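Local coordinates for aromatic amino acid exporter YddG (Starkeya novella, PDB 5I20), which exports a broad range of amino acids, including L-threonine, L-methionine, L-lysine and L-glutamate, across the bacterial inner membrane, at residues Ala94-Tyr99 with Ala130-Leu135; Ala247-Thr252 with Ala268-Leu273; Leu254-Val257 with Ala262-Gly265. All blocks are in the same frame, centred on the assembly; numbering follows the deposited sequence.

Contact 1 (Ala94-Tyr99 with Ala130-Leu135)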
# COMPACT_ATOMS: atom_id res chain seq x y z
N ALA A 94 -2.48 7.74 -12.86
CA ALA A 94 -1.36 7.55 -11.94
C ALA A 94 -1.66 6.43 -10.95
O ALA A 94 -0.80 5.60 -10.66
CB ALA A 94 -1.05 8.84 -11.20
N GLY A 95 -2.90 6.41 -10.45
CA GLY A 95 -3.32 5.39 -9.51
C GLY A 95 -3.37 4.01 -10.13
O GLY A 95 -3.02 3.02 -9.48
N LEU A 96 -3.79 3.93 -11.39
CA LEU A 96 -3.86 2.66 -12.10
C LEU A 96 -2.46 2.10 -12.36
O LEU A 96 -2.23 0.91 -12.18
CB LEU A 96 -4.61 2.81 -13.42
CG LEU A 96 -4.69 1.52 -14.24
CD1 LEU A 96 -5.40 0.42 -13.46
CD2 LEU A 96 -5.35 1.73 -15.59
N VAL A 97 -1.53 2.95 -12.79
CA VAL A 97 -0.17 2.50 -13.06
C VAL A 97 0.49 2.02 -11.77
O VAL A 97 1.09 0.95 -11.73
CB VAL A 97 0.68 3.60 -13.73
CG1 VAL A 97 2.14 3.18 -13.79
CG2 VAL A 97 0.16 3.90 -15.12
N ALA A 98 0.36 2.81 -10.71
CA ALA A 98 0.90 2.42 -9.40
C ALA A 98 0.31 1.09 -8.91
O ALA A 98 1.00 0.31 -8.26
CB ALA A 98 0.65 3.51 -8.37
N TYR A 99 -0.95 0.83 -9.24
CA TYR A 99 -1.60 -0.38 -8.76
C TYR A 99 -1.26 -1.61 -9.60
O TYR A 99 -1.99 -2.60 -9.60
CB TYR A 99 -3.12 -0.19 -8.66
CG TYR A 99 -3.59 -0.20 -7.23
CD1 TYR A 99 -3.66 -1.39 -6.51
CD2 TYR A 99 -3.92 0.98 -6.57
CE1 TYR A 99 -4.07 -1.41 -5.20
CE2 TYR A 99 -4.34 0.97 -5.25
CZ TYR A 99 -4.41 -0.23 -4.57
OH TYR A 99 -4.82 -0.26 -3.26
N ALA A 130 -7.62 -6.88 -13.35
CA ALA A 130 -8.74 -6.68 -14.26
C ALA A 130 -9.88 -5.93 -13.58
O ALA A 130 -10.50 -5.04 -14.18
CB ALA A 130 -9.23 -8.02 -14.79
N GLY A 131 -10.16 -6.28 -12.33
CA GLY A 131 -11.21 -5.63 -11.57
C GLY A 131 -10.87 -4.19 -11.27
O GLY A 131 -11.73 -3.31 -11.29
N THR A 132 -9.59 -3.94 -11.00
CA THR A 132 -9.10 -2.61 -10.70
C THR A 132 -9.21 -1.70 -11.92
O THR A 132 -9.58 -0.54 -11.80
CB THR A 132 -7.64 -2.65 -10.20
OG1 THR A 132 -7.56 -3.52 -9.07
CG2 THR A 132 -7.16 -1.27 -9.80
N VAL A 133 -8.90 -2.25 -13.09
CA VAL A 133 -9.02 -1.52 -14.35
C VAL A 133 -10.46 -1.09 -14.63
O VAL A 133 -10.72 0.05 -15.00
CB VAL A 133 -8.50 -2.36 -15.55
CG1 VAL A 133 -8.88 -1.71 -16.87
CG2 VAL A 133 -7.00 -2.55 -15.45
N VAL A 134 -11.39 -2.02 -14.45
CA VAL A 134 -12.81 -1.72 -14.64
C VAL A 134 -13.27 -0.65 -13.65
O VAL A 134 -14.01 0.26 -14.02
CB VAL A 134 -13.69 -2.98 -14.44
CG1 VAL A 134 -15.17 -2.62 -14.48
CG2 VAL A 134 -13.38 -4.00 -15.51
N LEU A 135 -12.82 -0.77 -12.41
CA LEU A 135 -13.25 0.12 -11.35
C LEU A 135 -12.75 1.54 -11.54
O LEU A 135 -13.54 2.49 -11.60
CB LEU A 135 -12.79 -0.43 -9.99
CG LEU A 135 -13.42 0.15 -8.73
CD1 LEU A 135 -14.94 0.10 -8.82
CD2 LEU A 135 -12.93 -0.62 -7.52
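The two backbones come nearest at Leu-96 and Val-133, where the CA atoms stand 7.0 Å apart, one on helix 91-98 and the other on helix 119-136. That separation is bridged by apolar branches. Leu-96 does most of the reaching: its CB bond does not aim straight at the other helix, but CG lies anti to the backbone N (chi1 178°) and chi2 of 60° carries CD1 across. CD1 then meets CG2 of Val-133 at 3.9 Å, the two side chains crossing at a slant. The same CD1 lies more loosely beside the methyl of Thr-132, at 4.4 Å from CG2.

In the membrane this joins two transmembrane segments of the first EamA range, and one of them is interrupted here. Tyr-99 is the first residue to leave helical geometry after helix 91-98, its N making weak hydrogen bonds to Gly-95 O and Leu-96 O, and a second helix, 101-108, follows the break. Tyr-99 points its CB toward helix 119-136, with CB 4.3 Å from Thr-132 CG2. Gly-95 O lies in the plane of its ring, at the edge, 3.7 Å from Tyr-99 CD2.

Thr-132 is divided by function. OG1 turns back to hydrogen-bond Gly-128 O in its own helix (chi1 -56°), which takes care of this polar atom and leaves CG2 as the surface that meets Leu-96 and Tyr-99. Phe-143 and Phe-145 also pack on Leu-96, while Pro-248 of helix 246-258 lies against both Tyr-99 and Thr-132.

Contact 2 (Ala247-Thr252 with Ala268-Leu273). With OLC ((2R)-2,3-dihydroxypropyl (9Z)-octadec-9-enoate), chain I.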
# COMPACT_ATOMS: atom_id res chain seq x y z
N ALA A 247 -8.19 -4.03 -2.04
CA ALA A 247 -8.18 -2.66 -1.53
C ALA A 247 -8.98 -1.67 -2.39
O ALA A 247 -9.76 -0.90 -1.84
CB ALA A 247 -6.74 -2.17 -1.34
N PRO A 248 -8.79 -1.68 -3.73
CA PRO A 248 -9.62 -0.75 -4.52
C PRO A 248 -11.11 -1.05 -4.43
O PRO A 248 -11.92 -0.12 -4.39
CB PRO A 248 -9.12 -0.97 -5.95
CG PRO A 248 -7.72 -1.46 -5.78
CD PRO A 248 -7.77 -2.33 -4.57
N VAL A 249 -11.48 -2.33 -4.40
CA VAL A 249 -12.88 -2.72 -4.31
C VAL A 249 -13.47 -2.36 -2.95
O VAL A 249 -14.56 -1.78 -2.87
CB VAL A 249 -13.06 -4.24 -4.55
CG1 VAL A 249 -14.50 -4.64 -4.31
CG2 VAL A 249 -12.63 -4.60 -5.96
N LEU A 250 -12.76 -2.71 -1.88
CA LEU A 250 -13.21 -2.40 -0.54
C LEU A 250 -13.28 -0.89 -0.34
O LEU A 250 -14.17 -0.39 0.34
CB LEU A 250 -12.29 -3.05 0.50
CG LEU A 250 -12.42 -4.57 0.65
CD1 LEU A 250 -11.34 -5.12 1.56
CD2 LEU A 250 -13.80 -4.94 1.17
N SER A 251 -12.34 -0.17 -0.95
CA SER A 251 -12.31 1.28 -0.86
C SER A 251 -13.58 1.89 -1.44
O SER A 251 -14.21 2.76 -0.82
CB SER A 251 -11.08 1.84 -1.59
OG SER A 251 -10.99 3.25 -1.47
N THR A 252 -13.98 1.42 -2.62
CA THR A 252 -15.19 1.90 -3.27
C THR A 252 -16.44 1.50 -2.48
O THR A 252 -17.37 2.29 -2.36
CB THR A 252 -15.30 1.35 -4.70
OG1 THR A 252 -14.11 1.69 -5.43
CG2 THR A 252 -16.51 1.95 -5.41
N ALA A 268 -19.74 -4.02 -9.29
CA ALA A 268 -20.19 -5.41 -9.21
C ALA A 268 -19.22 -6.35 -9.92
O ALA A 268 -18.86 -7.40 -9.39
CB ALA A 268 -21.59 -5.55 -9.79
N ILE A 269 -18.79 -5.96 -11.12
CA ILE A 269 -17.84 -6.76 -11.90
C ILE A 269 -16.49 -6.87 -11.19
O ILE A 269 -15.90 -7.95 -11.15
CB ILE A 269 -17.64 -6.16 -13.31
CG1 ILE A 269 -18.94 -6.23 -14.12
CG2 ILE A 269 -16.53 -6.89 -14.05
CD1 ILE A 269 -19.37 -7.64 -14.45
N ALA A 270 -16.01 -5.77 -10.63
CA ALA A 270 -14.75 -5.77 -9.89
C ALA A 270 -14.83 -6.69 -8.68
O ALA A 270 -13.90 -7.43 -8.39
CB ALA A 270 -14.37 -4.36 -9.47
N CYS A 271 -15.96 -6.63 -7.98
CA CYS A 271 -16.24 -7.52 -6.85
C CYS A 271 -16.13 -8.99 -7.24
O CYS A 271 -15.46 -9.77 -6.57
CB CYS A 271 -17.63 -7.24 -6.27
SG CYS A 271 -17.74 -5.77 -5.24
N ALA A 272 -16.81 -9.36 -8.32
CA ALA A 272 -16.78 -10.74 -8.80
C ALA A 272 -15.35 -11.18 -9.14
O ALA A 272 -14.93 -12.28 -8.80
CB ALA A 272 -17.69 -10.91 -10.00
N LEU A 273 -14.61 -10.30 -9.80
CA LEU A 273 -13.27 -10.62 -10.27
C LEU A 273 -12.28 -10.83 -9.12
O LEU A 273 -11.41 -11.70 -9.19
CB LEU A 273 -12.76 -9.52 -11.20
CG LEU A 273 -13.32 -9.59 -12.63
CD1 LEU A 273 -12.96 -8.34 -13.42
CD2 LEU A 273 -12.81 -10.83 -13.34
C9 OLC I . -21.13 -6.72 -2.34
C8 OLC I . -21.86 -6.88 -3.63
C7 OLC I . -21.27 -5.97 -4.65
C6 OLC I . -22.12 -4.75 -4.80
C5 OLC I . -22.59 -4.63 -6.21
C4 OLC I . -23.37 -3.37 -6.37
C3 OLC I . -23.56 -3.08 -7.83
C2 OLC I . -24.98 -3.31 -8.21
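Val-249 carries the whole apolar contact between these two helices, whose segments run antiparallel and come closest at the CA atoms of Val-249 and Cys-271, 6.4 Å apart. Its CB bond aims at helix 265-282, and the two methyls divide the work. A chi1 of 174° extends CG1 away from the backbone N toward the sulfur, and it presses against Cys-271 SG at 3.6 Å. CG2 lies instead against Ala-270, with CB of that alanine 3.9 Å away and its carbonyl O at a similar distance. The forked valine thus straddles two successive residues of the facing helix, and the small Ala-270 permits a close approach.

Lipid contacts lie on the far side of Cys-271. Its SG is 3.6 Å from C7 of the monoolein chain, so the sulfur sits between Val-249 and the acyl tail. Further along the tail, C3 is 3.7 Å from Ala-268 CB.

The side-chain hydrogen bond within these segments belongs to helix 246-258 alone. Thr-252 OG1 donates to Pro-248 O at 3.0 Å, with a C=O to donor angle of 156° and the donor tilted 22° from the carbonyl plane; Thr-252 N, at 3.1 Å, reaches this same Pro-248 O from the opposite face. One carbonyl therefore accepts both the hydroxyl and the amide of the residue one turn later, which satisfies the threonine oxygen inside the membrane-spanning helix.

The pair forms a helical hairpin of the second EamA range, closed by the periplasmic loop. With methyls and a sulfur at the interface, an acyl chain against the outer side of Cys-271, and no hydrogen bond across the pair, its hold rests on shape and van der Waals contact rather than on directional bonds.

Contact 3 (Leu254-Val257 with Ala262-Gly265)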
# COMPACT_ATOMS: atom_id res chain seq x y z
N LEU A 254 -16.62 1.23 0.67
CA LEU A 254 -16.68 2.10 1.83
C LEU A 254 -17.33 3.43 1.48
O LEU A 254 -18.18 3.93 2.21
CB LEU A 254 -15.29 2.34 2.41
CG LEU A 254 -14.74 1.26 3.34
CD1 LEU A 254 -13.33 1.62 3.79
CD2 LEU A 254 -15.66 1.08 4.54
N LEU A 255 -16.92 4.00 0.34
CA LEU A 255 -17.48 5.26 -0.14
C LEU A 255 -18.97 5.14 -0.45
O LEU A 255 -19.74 6.06 -0.19
CB LEU A 255 -16.72 5.73 -1.38
CG LEU A 255 -15.23 6.02 -1.19
CD1 LEU A 255 -14.61 6.48 -2.49
CD2 LEU A 255 -15.02 7.05 -0.09
N VAL A 256 -19.37 4.00 -1.00
CA VAL A 256 -20.78 3.76 -1.30
C VAL A 256 -21.60 3.70 -0.02
O VAL A 256 -22.67 4.30 0.08
CB VAL A 256 -20.99 2.46 -2.11
CG1 VAL A 256 -22.47 2.15 -2.26
CG2 VAL A 256 -20.33 2.56 -3.48
N VAL A 257 -21.07 2.98 0.97
CA VAL A 257 -21.73 2.89 2.28
C VAL A 257 -21.68 4.24 3.00
O VAL A 257 -22.63 4.62 3.68
CB VAL A 257 -21.07 1.80 3.16
CG1 VAL A 257 -21.60 1.86 4.58
CG2 VAL A 257 -21.32 0.42 2.56
N ALA A 262 -21.75 5.92 -5.53
CA ALA A 262 -22.97 5.21 -5.88
C ALA A 262 -22.65 3.79 -6.34
O ALA A 262 -21.57 3.54 -6.88
CB ALA A 262 -23.74 5.96 -6.95
N PRO A 263 -23.58 2.86 -6.13
CA PRO A 263 -23.44 1.50 -6.65
C PRO A 263 -23.37 1.51 -8.18
O PRO A 263 -24.11 2.27 -8.81
CB PRO A 263 -24.71 0.79 -6.18
CG PRO A 263 -25.23 1.62 -5.05
CD PRO A 263 -24.83 3.03 -5.35
N SER A 264 -22.50 0.69 -8.77
CA SER A 264 -22.40 0.62 -10.22
C SER A 264 -22.11 -0.79 -10.72
O SER A 264 -21.68 -1.65 -9.95
CB SER A 264 -21.31 1.58 -10.73
OG SER A 264 -20.02 1.14 -10.34
N GLY A 265 -22.36 -1.02 -12.00
CA GLY A 265 -22.05 -2.29 -12.62
C GLY A 265 -20.56 -2.59 -12.55
O GLY A 265 -20.15 -3.73 -12.32
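Next to the meeting of Val-256 with Pro-263, Ser-264 OG makes the hydrogen bond that starts the following helix: it caps Leu-267 N from the N-cap position, with chi1 of 68° placing the hydroxyl. The loop arriving at this cap folds back over the end of helix 246-258, and the CA atoms of Val-256 and Ala-262 come within 5.3 Å.

Val-256 aims its CB at the loop, and its rotamer, chi1 173°, spreads the two methyls over Pro-263 and the Ala-262 peptide. CG1 meets the CG-CD bond of Pro-263, 4.0 Å from each atom. The other methyl, CG2, rests against the peptide link, 3.7 Å from Ala-262 O, an apolar approach rather than a hydrogen bond. Ala-262 joins through its backbone, since its own CB points away. Substituting an alanine here would remove both gamma methyls and would probably leave CG and CD of Pro-263 and the Ala-262 carbonyl without their packing partner, freeing this part of the loop to shift.

A backbone hydrogen bond between Leu-255 and Ala-261 ties the helix end to the loop residue just ahead of Ala-262. The contact is thus a surface patch at the periplasmic connection of a helical hairpin, laid between the last turns of helix 246-258 and the loop that leads into helix 265-282, with a bound monoolein touching Ser-264.

How the contacts relate
Contacts 1 and 2 lie against each other, their centres 11 Å apart, although they belong to different EamA ranges. Tyr-99 OH comes 3.3 Å from Ala-247 CB, and Gly-131 O lies 3.4 Å from Ala-270 CB, so Tyr-99, just past helix 91-98, and helix 119-136 pack directly on the hairpin of the second range. Contact 3 is nested in the chain between the two segments of contact 2 and shares helix 246-258 with it; their centres are 10 Å apart. Contacts 1 and 3, with centres about 17 Å apart, do not touch. From contact 1 to contact 3 the centre's distance to the chain centre grows from 13 to 21 Å, consistent with retreat from the central cavity.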